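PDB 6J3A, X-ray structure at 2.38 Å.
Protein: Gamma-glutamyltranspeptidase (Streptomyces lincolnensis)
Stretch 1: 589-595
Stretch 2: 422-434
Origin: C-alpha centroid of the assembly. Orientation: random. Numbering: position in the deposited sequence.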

# COMPACT_ATOMS: atom_id res chain seq x y z
N LEU A 589 -11.53 7.51 2.24
CA LEU A 589 -10.73 8.62 1.72
C LEU A 589 -9.59 8.21 0.78
O LEU A 589 -9.03 7.11 0.90
CB LEU A 589 -10.21 9.46 2.89
CG LEU A 589 -11.38 10.28 3.47
CD1 LEU A 589 -11.27 10.53 4.96
CD2 LEU A 589 -11.51 11.59 2.70
N CYS A 590 -9.31 9.09 -0.17
CA CYS A 590 -8.15 9.00 -1.05
C CYS A 590 -7.53 10.38 -1.12
O CYS A 590 -8.25 11.36 -1.13
CB CYS A 590 -8.56 8.59 -2.45
SG CYS A 590 -9.58 7.12 -2.49
N ALA A 591 -6.20 10.45 -1.19
CA ALA A 591 -5.51 11.73 -1.30
C ALA A 591 -4.16 11.57 -2.01
O ALA A 591 -3.46 10.58 -1.81
CB ALA A 591 -5.31 12.36 0.07
N VAL A 592 -3.84 12.54 -2.85
CA VAL A 592 -2.47 12.74 -3.30
C VAL A 592 -2.13 14.20 -3.04
O VAL A 592 -3.03 15.05 -2.99
CB VAL A 592 -2.26 12.38 -4.78
CG1 VAL A 592 -2.60 10.92 -5.02
CG2 VAL A 592 -3.08 13.28 -5.69
N ALA A 593 -0.85 14.49 -2.88
CA ALA A 593 -0.39 15.85 -2.64
C ALA A 593 0.97 16.13 -3.27
O ALA A 593 1.71 15.23 -3.64
CB ALA A 593 -0.36 16.18 -1.14
N ARG A 594 1.26 17.41 -3.36
CA ARG A 594 2.52 17.92 -3.81
C ARG A 594 2.93 18.98 -2.79
O ARG A 594 2.08 19.71 -2.26
CB ARG A 594 2.38 18.52 -5.21
CG ARG A 594 3.69 18.88 -5.88
CD ARG A 594 3.50 19.30 -7.33
NE ARG A 594 4.59 20.16 -7.78
N ASP A 595 4.21 19.00 -2.46
CA ASP A 595 4.82 20.10 -1.74
C ASP A 595 5.40 21.01 -2.82
O ASP A 595 6.28 20.58 -3.58
CB ASP A 595 5.92 19.59 -0.82
CG ASP A 595 6.58 20.69 0.02
OD1 ASP A 595 6.56 21.88 -0.37
OD2 ASP A 595 7.15 20.35 1.06
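Stretch 2 422-434: CHLDVVDRWGNMV

No hydrogen bond joins the two stretches among the atoms modelled, although both are extended and run nearly side by side: the strand that starts at L424 follows strand 590-594 in the same direction, the axes crossing at 17° with a closest approach of 6.3 Å. Among the modelled atoms the contact is mainly packing by side chains, with 460 Å² buried in total. Alternation along the two extended segments sets the pattern, since C590, V592 and R594 point toward stretch 2, while H423, just before its strand, and D425 and V427 within it point back.

At the start of the strand, C590 CB lies 3.7 Å from H423 ND1 and 3.1 Å from D425 OD2. D425 OD2 is also 3.1 Å from C590 O, but both atoms are acceptors, and the 3.4 Å approach of D425 OD2 to A591 N has a poor angle for bonding. V592 forms the apolar centre: V592 CB is 3.7 Å from V427 CG1, and V592 CG2 is 3.7 Å from D425 CB and 4.1 Å from M433 CE.

Beyond V427, a type I turn from D428 to G431 reverses the chain, so that V426 and V434 pair through backbone hydrogen bonds and M433 returns to the contact. The turn brings G431 CA within 3.9 Å of R594 CD; the guanidinium carbon and its terminal nitrogens are not modelled.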

# COMPACT_ATOMS: atom_id res chain seq x y z
N CYS A 422 -17.04 5.23 -6.45
CA CYS A 422 -15.58 5.07 -6.37
C CYS A 422 -14.87 6.43 -6.34
O CYS A 422 -15.49 7.48 -6.55
CB CYS A 422 -15.08 4.27 -7.56
SG CYS A 422 -15.93 2.69 -7.74
N HIS A 423 -13.57 6.41 -6.08
CA HIS A 423 -12.74 7.61 -6.22
C HIS A 423 -11.32 7.29 -6.66
O HIS A 423 -10.79 6.24 -6.32
CB HIS A 423 -12.70 8.40 -4.92
CG HIS A 423 -12.17 9.79 -5.10
ND1 HIS A 423 -10.84 10.12 -4.93
CD2 HIS A 423 -12.79 10.93 -5.47
CE1 HIS A 423 -10.68 11.41 -5.17
NE2 HIS A 423 -11.84 11.92 -5.51
N LEU A 424 -10.72 8.20 -7.42
CA LEU A 424 -9.29 8.14 -7.67
C LEU A 424 -8.68 9.55 -7.76
O LEU A 424 -9.35 10.49 -8.22
CB LEU A 424 -8.97 7.29 -8.90
CG LEU A 424 -9.03 7.89 -10.30
CD1 LEU A 424 -8.46 6.90 -11.29
CD2 LEU A 424 -10.47 8.21 -10.67
N ASP A 425 -7.44 9.68 -7.29
CA ASP A 425 -6.63 10.90 -7.40
C ASP A 425 -5.33 10.55 -8.07
O ASP A 425 -4.80 9.47 -7.83
CB ASP A 425 -6.26 11.46 -6.03
CG ASP A 425 -7.44 11.73 -5.16
OD1 ASP A 425 -8.16 12.71 -5.47
OD2 ASP A 425 -7.64 11.01 -4.17
N VAL A 426 -4.79 11.47 -8.86
CA VAL A 426 -3.45 11.30 -9.44
C VAL A 426 -2.67 12.61 -9.40
O VAL A 426 -3.24 13.67 -9.59
CB VAL A 426 -3.48 10.79 -10.90
CG1 VAL A 426 -2.07 10.44 -11.39
CG2 VAL A 426 -4.39 9.58 -11.05
N VAL A 427 -1.38 12.51 -9.11
CA VAL A 427 -0.44 13.60 -9.33
C VAL A 427 0.76 13.03 -10.07
O VAL A 427 1.27 11.96 -9.71
CB VAL A 427 -0.04 14.28 -8.02
CG1 VAL A 427 0.55 13.30 -7.02
CG2 VAL A 427 0.92 15.44 -8.29
N ASP A 428 1.20 13.71 -11.12
CA ASP A 428 2.30 13.20 -11.96
C ASP A 428 3.61 14.00 -11.76
O ASP A 428 3.65 14.96 -10.98
CB ASP A 428 1.88 13.13 -13.44
CG ASP A 428 1.56 14.49 -14.04
OD1 ASP A 428 1.98 15.53 -13.50
OD2 ASP A 428 0.89 14.52 -15.09
N ARG A 429 4.66 13.58 -12.46
CA ARG A 429 6.01 14.16 -12.34
C ARG A 429 6.09 15.64 -12.75
O ARG A 429 6.97 16.38 -12.29
CB ARG A 429 7.03 13.33 -13.14
CG ARG A 429 6.94 13.50 -14.65
CD ARG A 429 7.78 12.49 -15.41
NE ARG A 429 9.21 12.59 -15.10
CZ ARG A 429 10.18 11.93 -15.73
NH1 ARG A 429 11.45 12.09 -15.35
NH2 ARG A 429 9.90 11.10 -16.75
N TRP A 430 5.17 16.06 -13.62
CA TRP A 430 5.05 17.46 -14.01
C TRP A 430 4.21 18.28 -13.03
O TRP A 430 4.15 19.50 -13.16
CB TRP A 430 4.46 17.56 -15.41
CG TRP A 430 5.26 16.83 -16.42
CD1 TRP A 430 6.36 17.28 -17.07
CD2 TRP A 430 5.03 15.50 -16.88
NE1 TRP A 430 6.84 16.31 -17.92
CE2 TRP A 430 6.03 15.21 -17.83
CE3 TRP A 430 4.06 14.52 -16.59
CZ2 TRP A 430 6.10 13.97 -18.49
CZ3 TRP A 430 4.13 13.30 -17.24
CH2 TRP A 430 5.14 13.04 -18.19
N GLY A 431 3.58 17.64 -12.06
CA GLY A 431 2.77 18.34 -11.06
C GLY A 431 1.30 18.49 -11.39
O GLY A 431 0.56 19.10 -10.62
N ASN A 432 0.85 17.94 -12.52
CA ASN A 432 -0.58 17.94 -12.87
C ASN A 432 -1.32 17.14 -11.79
O ASN A 432 -0.79 16.13 -11.31
CB ASN A 432 -0.82 17.29 -14.24
CG ASN A 432 -0.08 17.99 -15.38
OD1 ASN A 432 -0.17 19.20 -15.53
ND2 ASN A 432 0.66 17.21 -16.18
N MET A 433 -2.49 17.59 -11.39
CA MET A 433 -3.32 16.82 -10.46
C MET A 433 -4.70 16.61 -11.04
O MET A 433 -5.14 17.36 -11.92
CB MET A 433 -3.46 17.52 -9.12
CG MET A 433 -2.14 17.90 -8.50
SD MET A 433 -2.37 18.76 -6.93
CE MET A 433 -2.39 17.36 -5.83
N VAL A 434 -5.36 15.57 -10.53
CA VAL A 434 -6.73 15.23 -10.91
C VAL A 434 -7.43 14.55 -9.71
O VAL A 434 -6.80 13.82 -8.96
CB VAL A 434 -6.75 14.37 -12.19
CG1 VAL A 434 -6.21 12.98 -11.95
CG2 VAL A 434 -8.14 14.32 -12.79